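PDB 4TR9: fructose-bisphosphate aldolase from Plasmodium falciparum, which belongs to the class I fructose-bisphosphate aldolase family, builds its chain as a TIM barrel and assembles as four subunits. Local coordinates for residues A[153-158]-A[172-177]; A[176-181]-A[192-197]. All coordinates share one frame; numbering follows the deposited sequence.

Contact 1 (A[153-158]-A[172-177]). With 38D (N'-[(E)-(2,4-dichlorophenyl)methylidene]-3,4-dihydroxybenzohydrazide), chain K.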
# COMPACT_ATOMS: atom_id res chain seq x y z
N TRP A 153 -17.82 -16.63 2.93
CA TRP A 153 -16.72 -16.38 3.86
C TRP A 153 -17.00 -15.08 4.61
O TRP A 153 -16.87 -14.00 4.04
CB TRP A 153 -15.39 -16.32 3.10
CG TRP A 153 -14.15 -15.94 3.87
CD1 TRP A 153 -13.88 -14.74 4.46
CD2 TRP A 153 -12.98 -16.75 4.06
NE1 TRP A 153 -12.63 -14.76 5.03
CE2 TRP A 153 -12.06 -15.98 4.80
CE3 TRP A 153 -12.63 -18.06 3.70
CZ2 TRP A 153 -10.81 -16.48 5.18
CZ3 TRP A 153 -11.39 -18.54 4.08
CH2 TRP A 153 -10.50 -17.76 4.81
N ARG A 154 -17.38 -15.19 5.87
CA ARG A 154 -17.81 -14.03 6.65
C ARG A 154 -16.70 -13.41 7.48
O ARG A 154 -16.06 -14.09 8.29
CB ARG A 154 -18.98 -14.42 7.56
CG ARG A 154 -19.42 -13.32 8.50
CD ARG A 154 -20.66 -13.74 9.29
NE ARG A 154 -21.08 -12.73 10.25
CZ ARG A 154 -20.76 -12.75 11.54
NH1 ARG A 154 -21.19 -11.78 12.34
NH2 ARG A 154 -20.01 -13.72 12.03
N THR A 155 -16.47 -12.12 7.28
CA THR A 155 -15.53 -11.36 8.09
C THR A 155 -16.27 -10.26 8.83
O THR A 155 -17.29 -9.77 8.36
CB THR A 155 -14.40 -10.75 7.24
OG1 THR A 155 -14.05 -11.66 6.18
CG2 THR A 155 -13.17 -10.48 8.09
N VAL A 156 -15.76 -9.87 10.00
CA VAL A 156 -16.46 -8.92 10.85
C VAL A 156 -15.61 -7.71 11.22
O VAL A 156 -14.48 -7.85 11.68
CB VAL A 156 -16.95 -9.60 12.15
CG1 VAL A 156 -17.47 -8.57 13.14
CG2 VAL A 156 -18.02 -10.63 11.84
N LEU A 157 -16.16 -6.52 11.00
CA LEU A 157 -15.52 -5.28 11.42
C LEU A 157 -16.41 -4.53 12.40
O LEU A 157 -17.63 -4.63 12.35
CB LEU A 157 -15.21 -4.38 10.21
CG LEU A 157 -14.26 -4.93 9.14
CD1 LEU A 157 -15.04 -5.67 8.05
CD2 LEU A 157 -13.43 -3.81 8.54
N VAL A 158 -15.79 -3.78 13.31
CA VAL A 158 -16.52 -3.05 14.33
C VAL A 158 -16.31 -1.55 14.19
O VAL A 158 -15.19 -1.09 13.97
CB VAL A 158 -16.09 -3.49 15.75
CG1 VAL A 158 -16.80 -2.67 16.82
CG2 VAL A 158 -16.35 -4.98 15.94
N HIS A 172 -7.30 -4.23 6.66
CA HIS A 172 -6.45 -4.86 5.66
C HIS A 172 -6.41 -6.38 5.82
O HIS A 172 -6.36 -7.11 4.83
CB HIS A 172 -5.03 -4.30 5.72
CG HIS A 172 -4.22 -4.63 4.51
ND1 HIS A 172 -4.59 -4.26 3.24
CD2 HIS A 172 -3.05 -5.30 4.37
CE1 HIS A 172 -3.69 -4.68 2.37
NE2 HIS A 172 -2.74 -5.31 3.03
N GLU A 173 -6.44 -6.86 7.06
CA GLU A 173 -6.50 -8.29 7.31
C GLU A 173 -7.83 -8.85 6.81
O GLU A 173 -7.88 -9.94 6.24
CB GLU A 173 -6.32 -8.60 8.80
CG GLU A 173 -6.85 -9.96 9.24
CD GLU A 173 -6.14 -11.14 8.59
OE1 GLU A 173 -5.07 -10.94 7.97
OE2 GLU A 173 -6.66 -12.27 8.69
N THR A 174 -8.90 -8.09 7.01
CA THR A 174 -10.21 -8.44 6.49
C THR A 174 -10.17 -8.50 4.96
O THR A 174 -10.61 -9.47 4.36
CB THR A 174 -11.29 -7.43 6.93
OG1 THR A 174 -11.60 -7.65 8.31
CG2 THR A 174 -12.55 -7.59 6.09
N ALA A 175 -9.63 -7.45 4.36
CA ALA A 175 -9.57 -7.33 2.91
C ALA A 175 -8.72 -8.43 2.27
O ALA A 175 -9.14 -9.06 1.31
CB ALA A 175 -9.04 -5.96 2.51
N TRP A 176 -7.53 -8.65 2.82
CA TRP A 176 -6.62 -9.64 2.26
C TRP A 176 -7.14 -11.06 2.50
O TRP A 176 -6.95 -11.94 1.67
CB TRP A 176 -5.22 -9.49 2.86
CG TRP A 176 -4.18 -10.27 2.13
CD1 TRP A 176 -3.64 -11.47 2.49
CD2 TRP A 176 -3.55 -9.91 0.89
NE1 TRP A 176 -2.72 -11.88 1.56
CE2 TRP A 176 -2.64 -10.94 0.57
CE3 TRP A 176 -3.66 -8.81 0.03
CZ2 TRP A 176 -1.85 -10.90 -0.58
CZ3 TRP A 176 -2.88 -8.78 -1.11
CH2 TRP A 176 -1.99 -9.82 -1.41
N GLY A 177 -7.79 -11.26 3.64
CA GLY A 177 -8.38 -12.55 3.96
C GLY A 177 -9.47 -12.91 2.97
O GLY A 177 -9.51 -14.02 2.45
N12 38D K . -22.15 -16.69 14.13
C13 38D K . -22.85 -15.66 14.85
C15 38D K . -21.83 -16.60 16.93
C17 38D K . -21.35 -15.25 18.85
C20 38D K . -22.34 -14.24 16.91
C01 38D K . -23.32 -15.90 10.05
C02 38D K . -23.75 -15.60 8.76
O03 38D K . -23.88 -14.27 8.32
C04 38D K . -24.06 -16.64 7.89
C05 38D K . -23.94 -17.95 8.30
C06 38D K . -23.52 -18.25 9.58
O07 38D K . -24.51 -16.36 6.57
C08 38D K . -23.20 -17.23 10.45
C09 38D K . -22.74 -17.60 11.86
O10 38D K . -22.56 -18.77 12.16
N11 38D K . -22.54 -16.53 12.80
C14 38D K . -22.32 -15.48 16.27
C16 38D K . -21.34 -16.48 18.22
CL1 38D K . -20.74 -15.13 20.47
C19 38D K . -21.85 -14.13 18.21
CL2 38D K . -22.95 -12.81 16.12
O HOH W 1 -11.21 -11.87 5.77

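Contact 2 (A[176-181]-A[192-197])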
# COMPACT_ATOMS: atom_id res chain seq x y z
N TRP A 176 -7.53 -8.65 2.82
CA TRP A 176 -6.62 -9.64 2.26
C TRP A 176 -7.14 -11.06 2.50
O TRP A 176 -6.95 -11.94 1.67
CB TRP A 176 -5.22 -9.49 2.86
CG TRP A 176 -4.18 -10.27 2.13
CD1 TRP A 176 -3.64 -11.47 2.49
CD2 TRP A 176 -3.55 -9.91 0.89
NE1 TRP A 176 -2.72 -11.88 1.56
CE2 TRP A 176 -2.64 -10.94 0.57
CE3 TRP A 176 -3.66 -8.81 0.03
CZ2 TRP A 176 -1.85 -10.90 -0.58
CZ3 TRP A 176 -2.88 -8.78 -1.11
CH2 TRP A 176 -1.99 -9.82 -1.41
N GLY A 177 -7.79 -11.26 3.64
CA GLY A 177 -8.38 -12.55 3.96
C GLY A 177 -9.47 -12.91 2.97
O GLY A 177 -9.51 -14.02 2.45
N LEU A 178 -10.36 -11.96 2.71
CA LEU A 178 -11.41 -12.13 1.71
C LEU A 178 -10.80 -12.30 0.32
O LEU A 178 -11.33 -13.04 -0.51
CB LEU A 178 -12.37 -10.94 1.72
CG LEU A 178 -13.28 -10.78 2.94
CD1 LEU A 178 -13.79 -9.35 3.04
CD2 LEU A 178 -14.44 -11.76 2.86
N ALA A 179 -9.68 -11.62 0.10
CA ALA A 179 -9.01 -11.66 -1.19
C ALA A 179 -8.47 -13.05 -1.51
O ALA A 179 -8.70 -13.58 -2.60
CB ALA A 179 -7.88 -10.64 -1.22
N ARG A 180 -7.75 -13.64 -0.56
CA ARG A 180 -7.19 -14.98 -0.73
C ARG A 180 -8.29 -16.01 -0.94
O ARG A 180 -8.20 -16.85 -1.84
CB ARG A 180 -6.33 -15.36 0.47
CG ARG A 180 -5.10 -14.48 0.66
CD ARG A 180 -4.02 -14.81 -0.35
NE ARG A 180 -3.36 -16.09 -0.07
CZ ARG A 180 -3.57 -17.21 -0.76
NH1 ARG A 180 -2.92 -18.32 -0.43
NH2 ARG A 180 -4.41 -17.21 -1.78
N TYR A 181 -9.32 -15.93 -0.11
CA TYR A 181 -10.44 -16.86 -0.17
C TYR A 181 -11.12 -16.86 -1.53
O TYR A 181 -11.43 -17.92 -2.08
CB TYR A 181 -11.46 -16.51 0.92
CG TYR A 181 -12.91 -16.61 0.48
CD1 TYR A 181 -13.57 -17.83 0.45
CD2 TYR A 181 -13.62 -15.47 0.11
CE1 TYR A 181 -14.89 -17.92 0.06
CE2 TYR A 181 -14.94 -15.55 -0.28
CZ TYR A 181 -15.57 -16.78 -0.31
OH TYR A 181 -16.89 -16.86 -0.70
N PRO A 192 -17.24 -17.04 -5.27
CA PRO A 192 -17.02 -16.55 -3.90
C PRO A 192 -17.95 -15.41 -3.52
O PRO A 192 -18.06 -14.42 -4.24
CB PRO A 192 -15.57 -16.07 -3.95
CG PRO A 192 -15.36 -15.63 -5.36
CD PRO A 192 -16.23 -16.53 -6.21
N ILE A 193 -18.63 -15.56 -2.38
CA ILE A 193 -19.41 -14.47 -1.82
C ILE A 193 -18.58 -13.72 -0.79
O ILE A 193 -18.35 -14.22 0.32
CB ILE A 193 -20.72 -14.96 -1.19
CG1 ILE A 193 -21.63 -15.58 -2.25
CG2 ILE A 193 -21.44 -13.82 -0.49
CD1 ILE A 193 -23.00 -15.95 -1.74
N VAL A 194 -18.11 -12.54 -1.16
CA VAL A 194 -17.26 -11.74 -0.29
C VAL A 194 -18.11 -10.99 0.74
O VAL A 194 -18.91 -10.13 0.38
CB VAL A 194 -16.42 -10.73 -1.09
CG1 VAL A 194 -15.56 -9.90 -0.16
CG2 VAL A 194 -15.56 -11.46 -2.11
N GLU A 195 -17.92 -11.33 2.01
CA GLU A 195 -18.73 -10.73 3.07
C GLU A 195 -17.87 -9.98 4.09
O GLU A 195 -17.41 -10.56 5.07
CB GLU A 195 -19.55 -11.81 3.78
CG GLU A 195 -20.49 -11.27 4.85
CD GLU A 195 -21.25 -12.36 5.57
OE1 GLU A 195 -21.17 -13.53 5.13
OE2 GLU A 195 -21.93 -12.06 6.57
N PRO A 196 -17.64 -8.68 3.85
CA PRO A 196 -17.00 -7.80 4.83
C PRO A 196 -18.03 -7.12 5.72
O PRO A 196 -18.24 -5.91 5.60
CB PRO A 196 -16.27 -6.79 3.95
CG PRO A 196 -17.14 -6.67 2.74
CD PRO A 196 -17.81 -8.02 2.54
N GLU A 197 -18.68 -7.88 6.59
CA GLU A 197 -19.75 -7.35 7.41
C GLU A 197 -19.26 -6.35 8.45
O GLU A 197 -18.40 -6.67 9.28
CB GLU A 197 -20.51 -8.48 8.12
CG GLU A 197 -21.63 -7.97 9.02
CD GLU A 197 -22.31 -9.09 9.79
OE1 GLU A 197 -21.89 -10.26 9.64
OE2 GLU A 197 -23.26 -8.79 10.54

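Contact 1 (A[153-158]-A[172-177])
Thr-174 points from helix 172-177 at strand 153-157 and meets two side chains there in different ways. Against Thr-155 the two threonines slide past one another in opposite directions: CG2 of Thr-155, anti to its backbone N, lies 3.2 Å from OG1 of Thr-174. Against Leu-157 the approach is tip to tip, with CD1 of the leucine 3.7 Å from CG2 of Thr-174. The methyl of Thr-174 thus sits among carbon atoms, while its hydroxyl is hydrogen-bonded to the carbonyl of Ser-170, one turn back in the helix. Helix and strand run nearly antiparallel (169°) with axes 9.0 Å apart, as expected within a beta-alpha-beta unit of a TIM barrel.

Nearer Trp-153 a water bridges the two segments. It hydrogen-bonds to OG1 of Thr-155 at 2.9 Å and donates to O of Thr-174 at 2.8 Å. From NE1 of Trp-153 it accepts a weak bond of 3.3 Å. The indole is swung to this side with CG anti to the backbone N (chi1 175°), and its CZ2 lies 3.9 Å from O of Gly-177. Arg-154 runs from the strand into the pocket that holds 38D, its CD 3.4 Å from O03 of 38D. With no direct hydrogen bond across them, the two segments meet through side-chain packing and a bridging water, which serves polar groups inside a buried interface.

Contact 2 (A[176-181]-A[192-197])
A chi1 of -70° sets CG of Leu-178 anti to its carbonyl carbon, and both methyls reach strand 192-197. Tyr-181 has an unusual chi1 of 139°, which carries its ring across to the start of the same strand. The pair forms the helix-to-strand return of a beta-alpha-beta unit in the TIM barrel, and the segment axes run nearly antiparallel, with a closest approach of 8.9 Å.

Leu-178 straddles the strand's middle. Its side chain crosses Val-194 obliquely, CD1 lying 3.7 Å from CG1 of Val-194, the branch anti to that residue's backbone N. The same CD1 is 3.7 Å from CB of Pro-196, whose side chain it crosses at about a right angle. The other methyl, CD2, rests on backbone, 3.6 Å from N of Glu-195. Helix 206-226 also packs on Val-194 and Pro-196, so both residues are wedged between neighbouring helices of the barrel's outer layer.

The carboxylate of Glu-195 lies on the far side from Leu-178, in the pocket that holds 38D, where it makes a weak hydrogen bond to the ligand. Leu-178 therefore packs behind the backbone of a pocket residue without meeting its charged group.

At the other end the phenol crosses Pro-192 obliquely, with CZ 3.7 Å from the proline CB. Its hydroxyl accepts a weak hydrogen bond: N of Ile-193 donates to OH of Tyr-181 over 2.7 Å, but the N-H...O angle is only 118°.

In the fold
Both contacts are buried, and together they cover one beta-alpha-beta unit: helix 168-187 packs on strand 150-157 in contact 1 and on the adjacent parallel strand 191-198 in contact 2. They share Trp-176 and Gly-177, and their centres lie about 7 Å apart. Contact 1 buries less surface (214 against 285 Å²) and includes a bridging water; contact 2 packs leucine, valine and proline side chains and adds a weak direct bond from the strand backbone to a tyrosine hydroxyl. Trp-153 stacks on Tyr-181, tying the two interfaces together. On the pocket side, NE of Arg-154 forms a 2.7 Å salt bridge to OE1 of Glu-197, while the helix's other face meets a second subunit through Trp-176.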